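Local coordinates for protein HIRA (Homo sapiens, PDB 5YJE), which cooperates with ASF1A in replication-independent chromatin assembly as the trimerising subunit of the H3.3 histone chaperone complex, at the interface of chains A and B. Coordinates in Å, arbitrary orientation; residue numbers count along the deposited sequence, not the author numbering. Chains: chain A/B, Protein HIRA.

The interface of chains A and B. Residues chain A 76, 90-91, 93; chain B 222, 271-272, 275.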
ATOM      1  N   LEU A  76      15.555  25.225  22.981  1.00 51.88           N
ATOM      2  CA  LEU A  76      14.623  24.182  23.378  1.00 49.03           C
ATOM      3  C   LEU A  76      13.217  24.740  23.487  1.00 48.85           C
ATOM      4  O   LEU A  76      13.004  25.874  23.912  1.00 49.73           O
ATOM      5  CB  LEU A  76      14.999  23.545  24.724  1.00 53.50           C
ATOM      6  CG  LEU A  76      16.340  22.819  24.870  1.00 53.82           C
ATOM      7  CD1 LEU A  76      16.544  22.412  26.329  1.00 53.86           C
ATOM      8  CD2 LEU A  76      16.452  21.610  23.940  1.00 53.64           C
ATOM      9  N   THR A  90       8.505  17.259  28.084  1.00 44.51           N
ATOM     10  CA  THR A  90       9.659  16.948  27.272  1.00 42.03           C
ATOM     11  C   THR A  90      10.082  18.200  26.528  1.00 40.03           C
ATOM     12  O   THR A  90       9.421  19.244  26.579  1.00 37.28           O
ATOM     13  CB  THR A  90       9.353  15.792  26.312  1.00 46.11           C
ATOM     14  OG1 THR A  90      10.577  15.348  25.748  1.00 47.93           O
ATOM     15  CG2 THR A  90       8.402  16.232  25.226  1.00 41.94           C
ATOM     16  N   VAL A  91      11.205  18.079  25.837  1.00 39.42           N
ATOM     17  CA  VAL A  91      11.759  19.185  25.074  1.00 43.55           C
ATOM     18  C   VAL A  91      11.846  18.768  23.603  1.00 44.77           C
ATOM     19  O   VAL A  91      12.005  17.589  23.281  1.00 44.23           O
ATOM     20  CB  VAL A  91      13.136  19.610  25.645  1.00 40.77           C
ATOM     21  CG1 VAL A  91      12.981  20.214  27.068  1.00 38.32           C
ATOM     22  CG2 VAL A  91      14.099  18.427  25.681  1.00 38.02           C
ATOM     23  N   THR A  93      13.592  20.446  19.710  1.00 46.83           N
ATOM     24  CA  THR A  93      14.636  21.366  19.273  1.00 44.98           C
ATOM     25  C   THR A  93      14.144  22.366  18.239  1.00 44.53           C
ATOM     26  O   THR A  93      14.956  23.006  17.567  1.00 54.73           O
ATOM     27  CB  THR A  93      15.862  20.609  18.752  1.00 44.20           C
ATOM     28  OG1 THR A  93      15.518  19.868  17.580  1.00 52.28           O
ATOM     29  CG2 THR A  93      16.387  19.664  19.816  1.00 43.36           C
TER
ATOM     30  N   LEU B 222      21.267  17.052  20.426  1.00 50.26           N
ATOM     31  CA  LEU B 222      21.335  17.090  21.875  1.00 56.41           C
ATOM     32  C   LEU B 222      22.404  16.164  22.428  1.00 56.93           C
ATOM     33  O   LEU B 222      22.524  16.037  23.652  1.00 57.35           O
ATOM     34  CB  LEU B 222      19.976  16.733  22.468  1.00 50.10           C
ATOM     35  CG  LEU B 222      18.868  17.721  22.139  1.00 53.91           C
ATOM     36  CD1 LEU B 222      17.533  17.007  22.126  1.00 49.44           C
ATOM     37  CD2 LEU B 222      18.866  18.856  23.155  1.00 58.37           C
ATOM     38  N   GLU B 271      16.150  16.391  30.814  1.00 43.58           N
ATOM     39  CA  GLU B 271      15.136  16.344  29.769  1.00 44.43           C
ATOM     40  C   GLU B 271      15.795  16.281  28.401  1.00 42.45           C
ATOM     41  O   GLU B 271      15.316  15.572  27.509  1.00 41.37           O
ATOM     42  CB  GLU B 271      14.172  17.530  29.889  1.00 42.62           C
ATOM     43  CG  GLU B 271      13.420  17.535  31.238  1.00 43.37           C
ATOM     44  CD  GLU B 271      12.002  18.107  31.191  1.00 48.91           C
ATOM     45  OE1 GLU B 271      11.579  18.715  30.173  1.00 49.82           O
ATOM     46  OE2 GLU B 271      11.294  17.935  32.206  1.00 50.36           O
ATOM     47  N   THR B 272      16.924  16.974  28.229  1.00 42.98           N
ATOM     48  CA  THR B 272      17.655  16.843  26.976  1.00 41.88           C
ATOM     49  C   THR B 272      18.227  15.444  26.824  1.00 41.82           C
ATOM     50  O   THR B 272      18.200  14.883  25.726  1.00 42.19           O
ATOM     51  CB  THR B 272      18.755  17.892  26.864  1.00 42.78           C
ATOM     52  OG1 THR B 272      19.726  17.666  27.883  1.00 51.53           O
ATOM     53  CG2 THR B 272      18.186  19.294  26.991  1.00 39.24           C
ATOM     54  N   ALA B 275      15.282  13.191  25.811  1.00 42.01           N
ATOM     55  CA  ALA B 275      14.909  13.459  24.430  1.00 40.05           C
ATOM     56  C   ALA B 275      15.927  12.868  23.466  1.00 43.15           C
ATOM     57  O   ALA B 275      15.560  12.219  22.485  1.00 40.21           O
ATOM     58  CB  ALA B 275      14.764  14.963  24.203  1.00 37.56           C
TER
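The carboxylate oxygen OE1 of B:Glu271 lies against strand 86-92 of chain A, 3.7 Å from the methyl CG1 of A:Val91 and 3.9 Å from the CA of A:Thr90. Both are van der Waals contacts to carbon; with no nitrogen or oxygen pair across this patch within bonding reach, cohesion here rests on apolar packing. The patch belongs to a trimer contact in the C-terminal part of HIRA, a WD repeat HIR1 family protein, and this part carries the TUP1-like enhancer of split family segment; the H3.3 chaperone complex needs its HIRA subunit to trimerize. Chain A supplies strands 74-83 and 86-92 and the loop residue A:Thr93; chain B lays one side of helix 266-286 over them, with B:Leu222 from a loop alongside. A:Val91 buries 62 Å², more than any other residue of the patch, and its two methyls divide the work. Its chi1 of -66° sets CG1 beside the backbone N and leaves CG2 between that N and the carbonyl carbon, pointing at the helix. There CG2 lies 3.6 Å from the backbone O of B:Glu271. It also packs on CB of B:Ala275, one turn further on, at 3.8 Å. CG1 faces the aliphatic stem of B:Glu271, which bends at chi2 (-148°) to carry its carboxylate along the strand towards A:Thr90. A:Leu76 spreads its fork over two partners: CD1 meets the methyl CG2 of B:Thr272 at 3.6 Å, the side chains crossing at about a right angle, while CD2 meets CD2 of B:Leu222 at 3.7 Å. The other branch of B:Leu222, CD1, reaches tip to tip towards the methyl CG2 of A:Thr93, 3.7 Å away.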